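Local coordinates for putative uncharacterized protein (Archaeoglobus fulgidus, PDB 4KPP), which probably exchanges protons for calcium ions across the membrane, as a CAX-type member of the sodium/calcium exchanger family, at residues Y96-T101 / P308-Q313; F153-K158 / E315-T320; A321-F326 / A365-L370. All coordinates share one frame; numbering follows the deposited sequence.

Interaction 1 (Y96-T101 / P308-Q313); sequences YVHYAT and PLDARQ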
# COMPACT_ATOMS: atom_id res chain seq x y z
N TYR A 96 -19.00 8.17 -5.73
CA TYR A 96 -17.86 7.29 -6.01
C TYR A 96 -16.66 8.06 -6.57
O TYR A 96 -15.52 7.59 -6.49
CB TYR A 96 -18.28 6.16 -6.95
CG TYR A 96 -19.25 5.17 -6.32
CD1 TYR A 96 -18.82 4.26 -5.35
CD2 TYR A 96 -20.59 5.13 -6.69
CE1 TYR A 96 -19.69 3.36 -4.77
CE2 TYR A 96 -21.47 4.23 -6.12
CZ TYR A 96 -21.01 3.34 -5.16
OH TYR A 96 -21.88 2.44 -4.59
N VAL A 97 -16.92 9.23 -7.14
CA VAL A 97 -15.85 10.11 -7.63
C VAL A 97 -14.94 10.54 -6.48
O VAL A 97 -13.71 10.51 -6.60
CB VAL A 97 -16.43 11.36 -8.31
CG1 VAL A 97 -15.30 12.29 -8.74
CG2 VAL A 97 -17.30 10.98 -9.51
N HIS A 98 -15.55 10.95 -5.37
CA HIS A 98 -14.78 11.38 -4.20
C HIS A 98 -14.17 10.18 -3.49
O HIS A 98 -13.05 10.26 -3.00
CB HIS A 98 -15.66 12.16 -3.22
CG HIS A 98 -16.55 13.17 -3.88
ND1 HIS A 98 -16.06 14.26 -4.56
CD2 HIS A 98 -17.90 13.25 -3.95
CE1 HIS A 98 -17.07 14.97 -5.03
NE2 HIS A 98 -18.20 14.38 -4.67
N TYR A 99 -14.91 9.07 -3.45
CA TYR A 99 -14.46 7.88 -2.72
C TYR A 99 -13.14 7.32 -3.27
O TYR A 99 -12.31 6.84 -2.51
CB TYR A 99 -15.53 6.79 -2.74
CG TYR A 99 -16.79 7.12 -1.96
CD1 TYR A 99 -16.83 8.19 -1.07
CD2 TYR A 99 -17.95 6.37 -2.12
CE1 TYR A 99 -17.99 8.49 -0.36
CE2 TYR A 99 -19.11 6.66 -1.42
CZ TYR A 99 -19.12 7.72 -0.54
OH TYR A 99 -20.28 8.01 0.15
N ALA A 100 -12.97 7.40 -4.59
CA ALA A 100 -11.77 6.87 -5.23
C ALA A 100 -10.52 7.57 -4.72
O ALA A 100 -9.51 6.93 -4.44
CB ALA A 100 -11.87 7.00 -6.75
N THR A 101 -10.60 8.89 -4.59
CA THR A 101 -9.45 9.67 -4.14
C THR A 101 -9.30 9.61 -2.62
O THR A 101 -8.18 9.53 -2.10
CB THR A 101 -9.54 11.13 -4.60
OG1 THR A 101 -9.75 11.16 -6.02
CG2 THR A 101 -8.24 11.86 -4.27
N PRO A 308 -12.06 14.18 -11.60
CA PRO A 308 -12.25 15.47 -10.94
C PRO A 308 -11.80 15.43 -9.49
O PRO A 308 -11.83 14.38 -8.85
CB PRO A 308 -13.77 15.69 -11.02
CG PRO A 308 -14.25 14.74 -12.08
CD PRO A 308 -13.33 13.56 -12.00
N LEU A 309 -11.38 16.58 -8.98
CA LEU A 309 -10.93 16.70 -7.61
C LEU A 309 -11.61 17.93 -7.02
O LEU A 309 -11.27 19.06 -7.37
CB LEU A 309 -9.41 16.88 -7.58
CG LEU A 309 -8.52 16.03 -6.68
CD1 LEU A 309 -8.88 14.55 -6.74
CD2 LEU A 309 -7.05 16.24 -7.09
N ASP A 310 -12.59 17.71 -6.15
CA ASP A 310 -13.30 18.83 -5.53
C ASP A 310 -12.44 19.49 -4.45
O ASP A 310 -11.28 19.11 -4.26
CB ASP A 310 -14.67 18.38 -4.98
CG ASP A 310 -14.55 17.48 -3.75
OD1 ASP A 310 -13.47 16.93 -3.49
OD2 ASP A 310 -15.57 17.30 -3.05
N ALA A 311 -13.01 20.47 -3.75
CA ALA A 311 -12.28 21.17 -2.70
C ALA A 311 -11.74 20.21 -1.64
O ALA A 311 -10.56 20.24 -1.31
CB ALA A 311 -13.16 22.24 -2.06
N ARG A 312 -12.62 19.35 -1.14
CA ARG A 312 -12.26 18.36 -0.12
C ARG A 312 -11.12 17.44 -0.57
O ARG A 312 -10.10 17.33 0.11
CB ARG A 312 -13.49 17.54 0.30
CG ARG A 312 -13.18 16.37 1.23
CD ARG A 312 -12.63 16.84 2.56
NE ARG A 312 -12.23 15.73 3.43
CZ ARG A 312 -13.05 15.09 4.26
NH1 ARG A 312 -14.33 15.45 4.34
NH2 ARG A 312 -12.60 14.10 5.01
N GLN A 313 -11.30 16.78 -1.71
CA GLN A 313 -10.31 15.81 -2.18
C GLN A 313 -8.97 16.43 -2.55
O GLN A 313 -7.92 15.80 -2.39
CB GLN A 313 -10.87 14.97 -3.34
CG GLN A 313 -12.07 14.12 -2.95
CD GLN A 313 -11.88 13.42 -1.62
OE1 GLN A 313 -10.94 12.65 -1.44
NE2 GLN A 313 -12.77 13.69 -0.68
O HOH W 1 -11.89 12.60 -6.66
O HOH W 2 -13.74 14.98 -5.59

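Interaction 2 (F153-K158 / E315-T320); sequences FTLPLK and EEVLLT. With OLB ((2S)-2,3-dihydroxypropyl (9Z)-octadec-9-enoate), chain E.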
# COMPACT_ATOMS: atom_id res chain seq x y z
N PHE A 153 1.97 17.46 -6.06
CA PHE A 153 1.65 18.82 -5.64
C PHE A 153 1.00 19.64 -6.75
O PHE A 153 0.45 20.71 -6.50
CB PHE A 153 2.91 19.55 -5.15
CG PHE A 153 3.23 19.30 -3.70
CD1 PHE A 153 2.32 19.63 -2.71
CD2 PHE A 153 4.45 18.75 -3.33
CE1 PHE A 153 2.62 19.41 -1.38
CE2 PHE A 153 4.75 18.53 -2.01
CZ PHE A 153 3.83 18.85 -1.03
N THR A 154 1.05 19.13 -7.98
CA THR A 154 0.47 19.83 -9.12
C THR A 154 -0.99 19.44 -9.32
O THR A 154 -1.68 19.99 -10.18
CB THR A 154 1.25 19.57 -10.42
OG1 THR A 154 1.11 18.19 -10.80
CG2 THR A 154 2.73 19.89 -10.23
N LEU A 155 -1.46 18.49 -8.52
CA LEU A 155 -2.84 18.00 -8.63
C LEU A 155 -3.91 18.89 -7.98
O LEU A 155 -4.94 19.15 -8.61
CB LEU A 155 -2.95 16.55 -8.14
CG LEU A 155 -2.04 15.55 -8.86
CD1 LEU A 155 -2.32 14.13 -8.37
CD2 LEU A 155 -2.21 15.65 -10.37
N PRO A 156 -3.69 19.37 -6.74
CA PRO A 156 -4.71 20.24 -6.14
C PRO A 156 -4.85 21.58 -6.87
O PRO A 156 -5.91 22.21 -6.80
CB PRO A 156 -4.18 20.48 -4.72
CG PRO A 156 -3.25 19.36 -4.46
CD PRO A 156 -2.61 19.07 -5.78
N LEU A 157 -3.79 22.00 -7.55
CA LEU A 157 -3.81 23.23 -8.35
C LEU A 157 -4.79 23.13 -9.51
O LEU A 157 -5.70 23.96 -9.63
CB LEU A 157 -2.41 23.54 -8.88
CG LEU A 157 -1.41 24.12 -7.89
CD1 LEU A 157 -0.07 24.39 -8.56
CD2 LEU A 157 -1.97 25.39 -7.26
N LYS A 158 -4.60 22.13 -10.35
CA LYS A 158 -5.46 21.89 -11.50
C LYS A 158 -6.87 21.53 -11.08
O LYS A 158 -7.84 21.88 -11.75
CB LYS A 158 -4.89 20.75 -12.35
CG LYS A 158 -3.55 21.04 -12.99
CD LYS A 158 -2.81 19.74 -13.27
CE LYS A 158 -3.71 18.72 -13.93
NZ LYS A 158 -3.01 17.43 -14.14
N GLU A 315 -7.66 19.00 -1.00
CA GLU A 315 -7.02 19.18 0.30
C GLU A 315 -6.44 17.86 0.78
O GLU A 315 -5.36 17.84 1.37
CB GLU A 315 -8.03 19.73 1.32
CG GLU A 315 -8.56 21.11 0.99
CD GLU A 315 -9.93 21.38 1.60
OE1 GLU A 315 -10.40 20.55 2.40
OE2 GLU A 315 -10.53 22.42 1.27
N GLU A 316 -7.16 16.77 0.54
CA GLU A 316 -6.70 15.44 0.95
C GLU A 316 -5.42 15.06 0.23
O GLU A 316 -4.49 14.51 0.84
CB GLU A 316 -7.78 14.38 0.71
CG GLU A 316 -9.02 14.54 1.57
CD GLU A 316 -8.76 14.30 3.04
OE1 GLU A 316 -9.55 14.79 3.87
OE2 GLU A 316 -7.77 13.61 3.38
N VAL A 317 -5.37 15.34 -1.07
CA VAL A 317 -4.19 15.04 -1.87
C VAL A 317 -3.01 15.90 -1.43
O VAL A 317 -1.89 15.42 -1.30
CB VAL A 317 -4.46 15.24 -3.38
CG1 VAL A 317 -3.17 15.19 -4.19
CG2 VAL A 317 -5.45 14.20 -3.88
N LEU A 318 -3.29 17.19 -1.20
CA LEU A 318 -2.28 18.13 -0.72
C LEU A 318 -1.72 17.67 0.63
O LEU A 318 -0.51 17.69 0.85
CB LEU A 318 -2.88 19.53 -0.60
CG LEU A 318 -2.07 20.61 0.12
CD1 LEU A 318 -0.73 20.83 -0.57
CD2 LEU A 318 -2.86 21.91 0.20
N LEU A 319 -2.62 17.26 1.52
CA LEU A 319 -2.23 16.77 2.84
C LEU A 319 -1.36 15.53 2.70
O LEU A 319 -0.36 15.38 3.40
CB LEU A 319 -3.49 16.43 3.66
CG LEU A 319 -3.52 16.62 5.18
CD1 LEU A 319 -4.78 15.99 5.75
CD2 LEU A 319 -2.29 16.05 5.88
N THR A 320 -1.76 14.65 1.79
CA THR A 320 -1.04 13.40 1.56
C THR A 320 0.33 13.66 0.97
O THR A 320 1.32 13.03 1.35
CB THR A 320 -1.82 12.46 0.62
OG1 THR A 320 -3.17 12.33 1.09
CG2 THR A 320 -1.17 11.09 0.58
C1 OLB E . 3.96 19.19 -15.34
C2 OLB E . 4.65 19.81 -14.18
C3 OLB E . 5.46 18.78 -13.47
C4 OLB E . 6.64 19.42 -12.81
C5 OLB E . 6.52 19.28 -11.33
O19 OLB E . 4.61 18.69 -16.24
O20 OLB E . 2.58 19.17 -15.40
C21 OLB E . 1.97 18.64 -16.52
C22 OLB E . 0.57 18.29 -16.18
O23 OLB E . 0.21 18.94 -15.02
C24 OLB E . -0.33 18.70 -17.29
C6 OLB E . 6.99 17.93 -10.91
C7 OLB E . 8.45 17.79 -11.21
C8 OLB E . 9.00 16.64 -10.44
C9 OLB E . 8.37 15.37 -10.92
C10 OLB E . 8.96 14.66 -12.09
C11 OLB E . 8.08 13.96 -13.06
C12 OLB E . 8.88 13.62 -14.27
C13 OLB E . 7.98 13.43 -15.45
C14 OLB E . 7.41 14.75 -15.87
C15 OLB E . 6.53 14.52 -17.06
C16 OLB E . 5.81 15.77 -17.42
C17 OLB E . 6.78 16.82 -17.84
C18 OLB E . 6.37 17.41 -19.14

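Interaction 3 (A321-F326 / A365-L370); sequences AAQSLF and AIYIIL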
# COMPACT_ATOMS: atom_id res chain seq x y z
N ALA A 321 0.40 14.61 0.04
CA ALA A 321 1.66 15.00 -0.57
C ALA A 321 2.57 15.63 0.48
O ALA A 321 3.78 15.40 0.49
CB ALA A 321 1.42 15.96 -1.71
N ALA A 322 1.98 16.43 1.36
CA ALA A 322 2.71 17.09 2.43
C ALA A 322 3.31 16.07 3.39
O ALA A 322 4.49 16.16 3.75
CB ALA A 322 1.81 18.06 3.18
N GLN A 323 2.51 15.09 3.79
CA GLN A 323 2.98 14.01 4.65
C GLN A 323 4.10 13.23 3.97
O GLN A 323 5.03 12.76 4.62
CB GLN A 323 1.84 13.06 5.01
CG GLN A 323 2.25 11.97 6.00
CD GLN A 323 1.32 10.77 5.97
OE1 GLN A 323 0.84 10.38 4.91
NE2 GLN A 323 1.07 10.19 7.14
N SER A 324 3.99 13.08 2.65
CA SER A 324 4.95 12.31 1.88
C SER A 324 6.28 13.04 1.73
O SER A 324 7.34 12.41 1.68
CB SER A 324 4.38 11.95 0.50
OG SER A 324 3.16 11.24 0.64
N LEU A 325 6.22 14.37 1.67
CA LEU A 325 7.42 15.19 1.65
C LEU A 325 8.17 15.00 2.96
O LEU A 325 9.39 14.78 2.97
CB LEU A 325 7.05 16.66 1.50
CG LEU A 325 7.92 17.53 0.58
CD1 LEU A 325 7.89 18.99 1.04
CD2 LEU A 325 9.34 17.00 0.49
N PHE A 326 7.44 15.07 4.06
CA PHE A 326 8.00 14.88 5.39
C PHE A 326 8.56 13.47 5.55
O PHE A 326 9.58 13.27 6.22
CB PHE A 326 6.94 15.17 6.45
CG PHE A 326 7.45 15.11 7.85
CD1 PHE A 326 8.48 15.94 8.26
CD2 PHE A 326 6.90 14.23 8.77
CE1 PHE A 326 8.95 15.89 9.57
CE2 PHE A 326 7.36 14.17 10.06
CZ PHE A 326 8.39 15.00 10.47
N ALA A 365 0.76 22.53 6.29
CA ALA A 365 1.80 23.53 6.49
C ALA A 365 2.92 23.02 7.40
O ALA A 365 4.10 23.23 7.13
CB ALA A 365 1.21 24.81 7.06
N ILE A 366 2.54 22.32 8.47
CA ILE A 366 3.51 21.79 9.42
C ILE A 366 4.41 20.73 8.78
O ILE A 366 5.63 20.76 8.96
CB ILE A 366 2.82 21.24 10.69
CG1 ILE A 366 2.13 22.38 11.44
CG2 ILE A 366 3.82 20.55 11.59
CD1 ILE A 366 1.51 21.97 12.76
N TYR A 367 3.81 19.80 8.04
CA TYR A 367 4.56 18.79 7.30
C TYR A 367 5.62 19.44 6.42
O TYR A 367 6.79 19.07 6.47
CB TYR A 367 3.63 17.97 6.42
CG TYR A 367 2.91 16.83 7.11
CD1 TYR A 367 3.56 16.05 8.05
CD2 TYR A 367 1.59 16.54 6.80
CE1 TYR A 367 2.90 15.00 8.67
CE2 TYR A 367 0.93 15.50 7.41
CZ TYR A 367 1.59 14.73 8.35
OH TYR A 367 0.92 13.69 8.95
N ILE A 368 5.19 20.41 5.63
CA ILE A 368 6.07 21.09 4.68
C ILE A 368 7.15 21.89 5.39
O ILE A 368 8.33 21.81 5.04
CB ILE A 368 5.27 22.01 3.75
CG1 ILE A 368 4.30 21.20 2.89
CG2 ILE A 368 6.21 22.82 2.86
CD1 ILE A 368 3.40 22.04 2.00
N ILE A 369 6.75 22.67 6.39
CA ILE A 369 7.69 23.53 7.10
C ILE A 369 8.70 22.71 7.91
O ILE A 369 9.87 23.08 8.00
CB ILE A 369 6.96 24.58 7.97
CG1 ILE A 369 6.21 25.56 7.07
CG2 ILE A 369 7.94 25.33 8.86
CD1 ILE A 369 5.40 26.59 7.82
N LEU A 370 8.26 21.59 8.47
CA LEU A 370 9.18 20.66 9.14
C LEU A 370 10.18 20.04 8.16
O LEU A 370 11.32 19.76 8.52
CB LEU A 370 8.41 19.54 9.85
CG LEU A 370 7.76 19.84 11.20
CD1 LEU A 370 7.00 18.61 11.69
CD2 LEU A 370 8.80 20.27 12.21
O HOH W 3 2.21 11.04 9.29

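Interaction 1 (Y96-T101 / P308-Q313)
P308 meets V97 through its ring: CD lies 4.0 Å from V97 CG1, the side chains crossing at about a right angle. Its carbonyl takes part in a water bridge, in which one water donates to P308 O and V97 O and accepts from T101 OG1, at 2.7 Å from that hydroxyl. L309 starts out directed away from the helix, yet its CD1 returns to lie 3.6 Å from T101 OG1 and also touches T101 CG2. D310 is the N-cap of the following helix: OD1 accepts from Q313 N at 2.8 Å, while OD2 stands 3.4 Å from H98 CE1. An alanine here would probably leave the Q313 N-H without its cap and the H98 ring without its carboxylate neighbour. A second water, in the plane of the H98 ring, links H98 ND1 to D310 N. Q313, with CG anti to its own carbonyl carbon (chi1 -63°), sets CG at the edge of the H98 ring, and its OE1 lies 3.8 Å from T101 CB. The contact thus sets the first turns of helix 96-127 against the start of helix 311-331, with F243 of helix 242-267 touching both H98 and Q313 and strand 307-308 pairing with strand 160-161.

Interaction 2 (F153-K158 / E315-T320)
P156 and L318 form the middle of this contact, where the two backbones come closest. The proline ring projects as a blunt knob toward the helix, and its CG settles between L318 and V317, 3.9 Å from L318 CB and 4.2 Å from V317 CG1. These two neighbours flank the tip of the ring: L318 offers its CB and backbone N, V317 a single methyl, and the proline CG fits the shallow hollow between them. The L318 side chain crosses the proline at about a right angle. CG of L318 stands anti to the backbone N (chi1 169°), and from it CD1 meets the F153 ring at its edge, in the ring plane; L318 CD1 is 3.7 Å from F153 CE1 and 3.9 Å from F153 CD1. The methyl therefore abuts the edge of the phenylalanine rather than covering a face. L155 completes the surface: its CB lies 4.2 Å from V317 CG1, so that this one methyl sits against both L155 and P156.

No hydrogen bond joins the segments, and the fit is entirely apolar. In the fold, the contact packs the short helix 155-158, just beyond helix 138-152, against the second turn and beyond of helix 311-331, linking parts of the two sodium/calcium exchanger family regions.

The helix differs sharply in character around its circumference. While V317 and L318 serve the packing, E316 forms salt bridges to R109 and R312. Behind the short helix, a bound monoolein approaches K158, whose CD lies 3.6 Å from its O23, and its acyl chain passes T154 CG2.

Interaction 3 (A321-F326 / A365-L370)
Y367 and Q323 provide the CH-pi contact of this interface: Q323 CA sits over the centre of the tyrosine ring, 3.6 Å from its centroid and close to the ring normal. The glutamine side chain, CG anti to the backbone N (chi1 -175°), runs beside the tyrosine in the same direction, with CB 3.5 Å from Y367 CE2 and CG near the hydroxyl. Backbone and side chain of Q323 thus cover one ring face together.

Between the aromatic rings of F326 and Y367 the relation is oblique, with centroids 5.9 Å apart and planes inclined at 34°. The side chains cross at about a right angle, and F326 CB and CD2 lie near Y367 CD1.

Apolar packing fills in around the rings. A322 CB is 3.7 Å from Y367 CB, and the small side chain lets the backbones approach closely here; the same methyl touches I368 CG1. Farther along, F326 CE1 reaches L370 CB at 3.7 Å.

The polar link is indirect. One water accepts from Q323 NE2 at 2.6 Å and is also hydrogen-bonded to Y367 OH at 3.0 Å, while NE2 has a further acceptor in R109 O.

L347 of helix 338-353 touches both Y367 and L370. Helices 311-331 and 357-377 run in nearly the same direction, their local axes 7.9 Å apart and crossing at 26°, a close parallel helix pair of the transmembrane bundle; F326 of helix 311-331 lies beside I330 of the same helix and near E340 of helix 338-353, both residues of the calcium site.

How the interactions relate
Helix 311-331 is common to all three interactions, which follow one another along it from its N-terminal cap toward the calcium site. Interactions 1 and 2 have centres 11 Å apart and touch where T101 CG2 meets V317 CG2 at 3.7 Å; L309 CD2 also packs against L155 O. Interactions 2 and 3, with centres 12 Å apart, join through F153 CE1, 3.7 Å from A321 CB, and through L319 CD2 against the Y367 ring. Interactions 1 and 3 do not touch, their nearest atoms being about 9 Å apart. The bound calcium lies about 9 Å from the F326 side chain of interaction 3, whereas interactions 1 and 2 lie away from the metal site.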